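Local coordinates for protein toll (Drosophila melanogaster, PDB 4LXR), which serves as the cell-surface receptor for cleaved Spätzle, here through its leucine-rich-repeat ectodomain, activating antifungal defence and setting dorsal-ventral polarity in the embryo, at residues I28-A31 against N32-N35; I223-D227 against N228-Q232; H353-D356 against S357-A360. All coordinates share one frame; numbering follows the deposited sequence.

Contact 1. Residues I28-A31 against N32-N35. With NAG (2-acetamido-2-deoxy-beta-D-glucopyranose), chain H.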
loop_
_atom_site.group_PDB
_atom_site.type_symbol
_atom_site.label_atom_id
_atom_site.label_comp_id
_atom_site.label_asym_id
_atom_site.label_seq_id
_atom_site.Cartn_x
_atom_site.Cartn_y
_atom_site.Cartn_z
ATOM N N ILE A 28 -40.291 -0.283 -13.972
ATOM C CA ILE A 28 -40.044 -0.799 -15.320
ATOM C C ILE A 28 -41.336 -0.976 -16.106
ATOM O O ILE A 28 -42.380 -1.324 -15.550
ATOM C CB ILE A 28 -39.198 -2.105 -15.345
ATOM C CG1 ILE A 28 -40.052 -3.327 -15.041
ATOM C CG2 ILE A 28 -38.027 -2.019 -14.381
ATOM C CD1 ILE A 28 -39.237 -4.591 -14.877
ATOM N N CYS A 29 -41.256 -0.697 -17.403
ATOM C CA CYS A 29 -42.403 -0.785 -18.291
ATOM C C CYS A 29 -41.958 -1.399 -19.618
ATOM O O CYS A 29 -40.976 -0.948 -20.212
ATOM C CB CYS A 29 -42.999 0.604 -18.532
ATOM S SG CYS A 29 -43.482 1.528 -17.036
ATOM N N PRO A 30 -42.653 -2.452 -20.077
ATOM C CA PRO A 30 -43.734 -3.184 -19.403
ATOM C C PRO A 30 -43.233 -3.984 -18.200
ATOM O O PRO A 30 -42.027 -4.170 -18.037
ATOM C CB PRO A 30 -44.234 -4.150 -20.486
ATOM C CG PRO A 30 -43.771 -3.561 -21.777
ATOM C CD PRO A 30 -42.455 -2.923 -21.458
ATOM N N ALA A 31 -44.166 -4.456 -17.377
ATOM C CA ALA A 31 -43.841 -5.144 -16.132
ATOM C C ALA A 31 -42.916 -6.344 -16.303
ATOM O O ALA A 31 -41.951 -6.499 -15.557
ATOM C CB ALA A 31 -45.123 -5.565 -15.410
ATOM N N ASN A 32 -43.201 -7.196 -17.278
ATOM C CA ASN A 32 -42.495 -8.473 -17.359
ATOM C C ASN A 32 -41.324 -8.478 -18.334
ATOM O O ASN A 32 -40.885 -9.537 -18.781
ATOM C CB ASN A 32 -43.470 -9.609 -17.697
ATOM C CG ASN A 32 -43.678 -10.575 -16.535
ATOM O OD1 ASN A 32 -44.412 -10.282 -15.589
ATOM N ND2 ASN A 32 -43.040 -11.741 -16.613
ATOM N N ALA A 33 -40.802 -7.299 -18.646
ATOM C CA ALA A 33 -39.814 -7.183 -19.709
ATOM C C ALA A 33 -38.373 -7.431 -19.267
ATOM O O ALA A 33 -37.921 -6.922 -18.239
ATOM C CB ALA A 33 -39.935 -5.824 -20.404
ATOM N N GLU A 34 -37.666 -8.227 -20.064
ATOM C CA GLU A 34 -36.221 -8.398 -19.948
ATOM C C GLU A 34 -35.528 -7.120 -20.414
ATOM O O GLU A 34 -34.506 -6.702 -19.855
ATOM C CB GLU A 34 -35.773 -9.585 -20.810
ATOM C CG GLU A 34 -34.342 -9.508 -21.330
ATOM C CD GLU A 34 -33.323 -10.055 -20.348
ATOM O OE1 GLU A 34 -33.672 -10.977 -19.579
ATOM O OE2 GLU A 34 -32.172 -9.563 -20.351
ATOM N N ASN A 35 -36.100 -6.504 -21.445
ATOM C CA ASN A 35 -35.587 -5.251 -21.982
ATOM C C ASN A 35 -36.678 -4.191 -22.030
ATOM O O ASN A 35 -37.192 -3.874 -23.106
ATOM C CB ASN A 35 -35.008 -5.474 -23.380
ATOM C CG ASN A 35 -33.767 -6.347 -23.364
ATOM O OD1 ASN A 35 -32.825 -6.097 -22.613
ATOM N ND2 ASN A 35 -33.767 -7.386 -24.191
HETATM C C1 NAG H . -32.994 -2.594 -25.723
HETATM C C2 NAG H . -31.715 -3.337 -25.326
HETATM C C3 NAG H . -31.328 -4.343 -26.412
HETATM C C4 NAG H . -32.501 -5.244 -26.777
HETATM C C5 NAG H . -33.756 -4.426 -27.066
HETATM C C6 NAG H . -34.979 -5.293 -27.236
HETATM C C7 NAG H . -30.229 -2.031 -23.863
HETATM C C8 NAG H . -29.077 -1.073 -23.813
HETATM N N2 NAG H . -30.621 -2.410 -25.084
HETATM O O3 NAG H . -30.243 -5.145 -25.956
HETATM O O4 NAG H . -32.176 -5.977 -27.951
HETATM O O5 NAG H . -34.032 -3.536 -25.974
HETATM O O6 NAG H . -35.884 -4.731 -28.176
HETATM O O7 NAG H . -30.785 -2.434 -22.847
#
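From P30 to A33 the chain makes a type I turn, entered through a cis peptide bond between C29 and P30, and closed by a weak hydrogen bond from A33 N to P30 O (3.4 Å). The side chains meet inside this local bend. The methyl of A33 points back at P30, its CB making an apolar contact of 4.0 Å with CD of the proline ring and lying 3.6 Å from P30 O. I28, two residues before the turn, brings CD1 to 4.3 Å from A33 O, a loose approach.

Past the turn, N35 faces sugar. Its CB is 3.4 Å from O5 of a 2-acetamido-2-deoxy-beta-D-glucopyranose, part of the glycan on N53. Because CG is swung anti to the carbonyl carbon of N35 (chi1 -67°), the carboxamide comes alongside the pyranose, with ND2 3.6 Å from its C4; this is packing against sugar.

C29 is tied to C16 by a disulfide, and its backbone bonds to F38. The whole is a beta turn in the connection between antiparallel strands 24-29 and 38-43, consistent with the cysteine-bearing cap at the amino end of a leucine-rich-repeat solenoid.

Contact 2. Residues I223-D227 against N228-Q232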
loop_
_atom_site.group_PDB
_atom_site.type_symbol
_atom_site.label_atom_id
_atom_site.label_comp_id
_atom_site.label_asym_id
_atom_site.label_seq_id
_atom_site.Cartn_x
_atom_site.Cartn_y
_atom_site.Cartn_z
ATOM N N ILE A 223 -11.162 30.094 -17.421
ATOM C CA ILE A 223 -11.113 29.625 -18.798
ATOM C C ILE A 223 -10.270 28.351 -18.927
ATOM O O ILE A 223 -9.118 28.279 -18.459
ATOM C CB ILE A 223 -10.618 30.695 -19.789
ATOM C CG1 ILE A 223 -10.596 30.101 -21.200
ATOM C CG2 ILE A 223 -9.227 31.237 -19.419
ATOM C CD1 ILE A 223 -10.160 31.083 -22.236
ATOM N N ASP A 224 -10.849 27.339 -19.553
ATOM C CA ASP A 224 -10.175 26.063 -19.649
ATOM C C ASP A 224 -10.116 25.649 -21.094
ATOM O O ASP A 224 -11.130 25.343 -21.680
ATOM C CB ASP A 224 -10.898 25.015 -18.804
ATOM C CG ASP A 224 -10.162 23.680 -18.758
ATOM O OD1 ASP A 224 -9.376 23.378 -19.683
ATOM O OD2 ASP A 224 -10.385 22.921 -17.793
ATOM N N ILE A 225 -8.907 25.631 -21.643
ATOM C CA ILE A 225 -8.693 25.295 -23.028
ATOM C C ILE A 225 -7.701 24.150 -23.166
ATOM O O ILE A 225 -6.986 24.066 -24.163
ATOM C CB ILE A 225 -8.214 26.523 -23.869
ATOM C CG1 ILE A 225 -7.011 27.214 -23.222
ATOM C CG2 ILE A 225 -9.357 27.522 -24.039
ATOM C CD1 ILE A 225 -6.458 28.404 -24.044
ATOM N N HIS A 226 -7.672 23.267 -22.169
ATOM C CA HIS A 226 -6.825 22.087 -22.256
ATOM C C HIS A 226 -7.196 21.188 -23.431
ATOM O O HIS A 226 -8.341 21.185 -23.871
ATOM C CB HIS A 226 -6.703 21.341 -20.909
ATOM C CG HIS A 226 -7.846 20.421 -20.564
ATOM N ND1 HIS A 226 -8.867 20.786 -19.713
ATOM C CD2 HIS A 226 -8.057 19.113 -20.854
ATOM C CE1 HIS A 226 -9.694 19.766 -19.546
ATOM N NE2 HIS A 226 -9.223 18.735 -20.225
ATOM N N ASP A 227 -6.193 20.492 -23.972
ATOM C CA ASP A 227 -6.357 19.570 -25.099
ATOM C C ASP A 227 -7.057 20.209 -26.316
ATOM O O ASP A 227 -8.106 19.738 -26.765
ATOM C CB ASP A 227 -7.106 18.299 -24.657
ATOM C CG ASP A 227 -7.284 17.312 -25.793
ATOM O OD1 ASP A 227 -6.356 17.182 -26.623
ATOM O OD2 ASP A 227 -8.365 16.693 -25.872
ATOM N N ASN A 228 -6.471 21.282 -26.842
ATOM C CA ASN A 228 -6.988 21.923 -28.032
ATOM C C ASN A 228 -5.982 21.901 -29.162
ATOM O O ASN A 228 -6.125 22.656 -30.107
ATOM C CB ASN A 228 -7.385 23.377 -27.747
ATOM C CG ASN A 228 -8.849 23.512 -27.417
ATOM O OD1 ASN A 228 -9.676 23.610 -28.313
ATOM N ND2 ASN A 228 -9.180 23.490 -26.129
ATOM N N GLY A 229 -4.955 21.058 -29.043
ATOM C CA GLY A 229 -3.910 20.972 -30.052
ATOM C C GLY A 229 -3.226 22.310 -30.301
ATOM O O GLY A 229 -2.751 22.559 -31.401
ATOM N N ILE A 230 -3.175 23.171 -29.283
ATOM C CA ILE A 230 -2.583 24.508 -29.422
ATOM C C ILE A 230 -1.054 24.453 -29.430
ATOM O O ILE A 230 -0.440 23.881 -28.518
ATOM C CB ILE A 230 -3.063 25.463 -28.292
ATOM C CG1 ILE A 230 -4.583 25.630 -28.331
ATOM C CG2 ILE A 230 -2.390 26.838 -28.414
ATOM C CD1 ILE A 230 -5.105 26.591 -27.255
ATOM N N GLU A 231 -0.441 25.040 -30.455
ATOM C CA GLU A 231 1.021 25.020 -30.596
ATOM C C GLU A 231 1.670 26.292 -30.069
ATOM O O GLU A 231 2.749 26.247 -29.484
ATOM C CB GLU A 231 1.424 24.815 -32.063
ATOM C CG GLU A 231 1.179 23.423 -32.572
ATOM C CD GLU A 231 1.378 23.304 -34.063
ATOM O OE1 GLU A 231 1.986 24.214 -34.661
ATOM O OE2 GLU A 231 0.916 22.298 -34.640
ATOM N N GLN A 232 1.005 27.420 -30.300
ATOM C CA GLN A 232 1.497 28.735 -29.907
ATOM C C GLN A 232 0.313 29.579 -29.448
ATOM O O GLN A 232 -0.808 29.381 -29.906
ATOM C CB GLN A 232 2.191 29.446 -31.094
ATOM C CG GLN A 232 3.586 28.944 -31.392
ATOM C CD GLN A 232 4.344 29.814 -32.393
ATOM O OE1 GLN A 232 3.743 30.511 -33.215
ATOM N NE2 GLN A 232 5.675 29.773 -32.325
HETATM O O HOH W 1 -3.767 18.506 -27.764
#
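N228 turns its side-chain amide back on I225: ND2 donates to I225 O over 3.0 Å with an N-H...O angle of 156°. The donor stands above the carbonyl plane, 66° out of it. Beside this bond lies the apolar part of the local contact, where the two isoleucine ends cross at about a right angle and I225 CD1 meets I230 CD1 at 3.9 Å. I225 gets there with CG1 held between its own N and carbonyl carbon (chi1 52°).

Just before I225, D224 fixes the turn. Its OD1 takes H226 N at 3.0 Å, an Asx turn, and also H226 ND1 at 2.6 Å, which approaches on the syn side; the carboxylate thereby grips both backbone and imidazole of one residue. On the other flank a water spans D227 OD1 (3.1 Å) and, weakly, G229 N, while D227 OD2 is hydrogen-bonded to S203 OG.

Further out, N228 ND2 also donates to L201 O and N228 OD1 accepts from L206 N. N252 repeats the pattern one repeat on, at I225 O and I230 N, and its OD1 also takes N228 N. An alanine in place of N228 would probably leave L206 N and L201 O without the amide that binds them, and I225 O relying on N252. D224 OD2 bonds Q62 N of a Spätzle chain, and H226, lying nearly parallel to the W202 ring, packs on P61 of that chain.

This is the asparagine ladder of a leucine-rich repeat, just after strand 222-224, where D224 and H226 contribute to the surface that meets Spätzle.

Contact 3. Residues H353-D356 against S357-A360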
loop_
_atom_site.group_PDB
_atom_site.type_symbol
_atom_site.label_atom_id
_atom_site.label_comp_id
_atom_site.label_asym_id
_atom_site.label_seq_id
_atom_site.Cartn_x
_atom_site.Cartn_y
_atom_site.Cartn_z
ATOM N N HIS A 353 21.481 18.106 -7.855
ATOM C CA HIS A 353 21.772 18.953 -6.704
ATOM C C HIS A 353 20.819 20.146 -6.590
ATOM O O HIS A 353 20.284 20.633 -7.583
ATOM C CB HIS A 353 23.216 19.451 -6.755
ATOM C CG HIS A 353 23.529 20.258 -7.975
ATOM N ND1 HIS A 353 23.296 21.614 -8.048
ATOM C CD2 HIS A 353 24.047 19.897 -9.174
ATOM C CE1 HIS A 353 23.663 22.056 -9.239
ATOM N NE2 HIS A 353 24.124 21.034 -9.939
ATOM N N LEU A 354 20.613 20.589 -5.355
ATOM C CA LEU A 354 19.810 21.758 -5.044
ATOM C C LEU A 354 20.727 22.747 -4.343
ATOM O O LEU A 354 21.528 22.348 -3.500
ATOM C CB LEU A 354 18.668 21.381 -4.107
ATOM C CG LEU A 354 17.734 20.276 -4.587
ATOM C CD1 LEU A 354 16.795 19.874 -3.480
ATOM C CD2 LEU A 354 16.954 20.742 -5.815
ATOM N N PRO A 355 20.637 24.035 -4.704
ATOM C CA PRO A 355 21.497 25.013 -4.039
ATOM C C PRO A 355 21.130 25.108 -2.573
ATOM O O PRO A 355 19.949 25.050 -2.244
ATOM C CB PRO A 355 21.155 26.327 -4.752
ATOM C CG PRO A 355 20.641 25.895 -6.085
ATOM C CD PRO A 355 19.841 24.651 -5.777
ATOM N N ASP A 356 22.140 25.258 -1.723
ATOM C CA ASP A 356 21.976 25.340 -0.278
ATOM C C ASP A 356 21.001 26.422 0.164
ATOM O O ASP A 356 20.353 26.288 1.207
ATOM C CB ASP A 356 23.342 25.556 0.395
ATOM C CG ASP A 356 24.089 24.244 0.643
ATOM O OD1 ASP A 356 23.483 23.160 0.491
ATOM O OD2 ASP A 356 25.276 24.293 1.013
ATOM N N SER A 357 20.893 27.489 -0.626
ATOM C CA SER A 357 20.066 28.633 -0.257
ATOM C C SER A 357 18.645 28.567 -0.851
ATOM O O SER A 357 17.838 29.476 -0.661
ATOM C CB SER A 357 20.765 29.940 -0.666
ATOM O OG SER A 357 20.680 30.179 -2.071
ATOM N N LEU A 358 18.332 27.486 -1.555
ATOM C CA LEU A 358 17.061 27.418 -2.287
ATOM C C LEU A 358 15.842 27.573 -1.369
ATOM O O LEU A 358 14.867 28.250 -1.720
ATOM C CB LEU A 358 16.973 26.118 -3.105
ATOM C CG LEU A 358 15.656 25.866 -3.859
ATOM C CD1 LEU A 358 15.437 26.888 -4.982
ATOM C CD2 LEU A 358 15.600 24.443 -4.407
ATOM N N PHE A 359 15.918 26.967 -0.185
ATOM C CA PHE A 359 14.810 26.975 0.770
ATOM C C PHE A 359 15.078 27.940 1.912
ATOM O O PHE A 359 14.584 27.746 3.023
ATOM C CB PHE A 359 14.559 25.561 1.342
ATOM C CG PHE A 359 14.244 24.527 0.290
ATOM C CD1 PHE A 359 13.191 24.724 -0.599
ATOM C CD2 PHE A 359 15.005 23.372 0.180
ATOM C CE1 PHE A 359 12.899 23.777 -1.585
ATOM C CE2 PHE A 359 14.736 22.417 -0.812
ATOM C CZ PHE A 359 13.677 22.615 -1.694
ATOM N N ALA A 360 15.859 28.978 1.650
ATOM C CA ALA A 360 16.201 29.917 2.711
ATOM C C ALA A 360 15.008 30.758 3.173
ATOM O O ALA A 360 14.953 31.161 4.334
ATOM C CB ALA A 360 17.368 30.814 2.296
HETATM O O HOH W 2 17.750 26.137 1.727
#
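P355 and L358 are joined by the backbone bond of a type I turn, L358 N to P355 O, at 3.0 Å and fairly straight (161°), with the donor well above the carbonyl plane. Here the packing is close. L358 CB sits 3.3 Å from P355 O, beside the bond its own N-H makes, and also touches the proline ring at CD. CG of L358 is anti to the backbone N (chi1 176°), which sends the branch along the inner side of the turn, and its CD2 lies 4.2 Å from L354 CD2. The same methyl rests over one face of the F359 ring, 3.8 Å above its plane and offset toward the rim. L354 CD1 comes up to F359 CE2 at 4.2 Å. Three side chains thus share a small apolar cluster.

The other side is looser. D356 and S357 are exposed, and within this bend their CB atoms touch little but the adjoining backbone. A second type I turn follows directly, S357 O accepting from A360 N. Separately, a water accepts from F359 N (2.8 Å) and lies 2.7 Å from D356 O.

The pair of turns lies in LRR 9, on the return path from strand 343-345 to strand 367-369. On one side L358 packs on L330, and P355 and S357 on A332, of the preceding repeat; on the other, F359 meets I382 and D356 OD1 bonds S379 OG of the following one.

Three local bends mark different levels of one solenoid. Contact 2 is the buried one, contact 3 partly so, and contact 1 lies at the surface. Contacts 1 and 2 both adjoin strands of the long strand array, yet their centres are about 46 Å apart; contact 3 sits in the strand-free return path of a later repeat, its centre about 34 Å from that of contact 2. The chemistry follows the place: a weak turn bond, a disulfide and sugar packing at the amino end; buried amide and carboxylate bonds beside the ligand surface in 223-232; hydrocarbon packing around successive backbone turns in 353-360. Only contact 2 touches Spätzle.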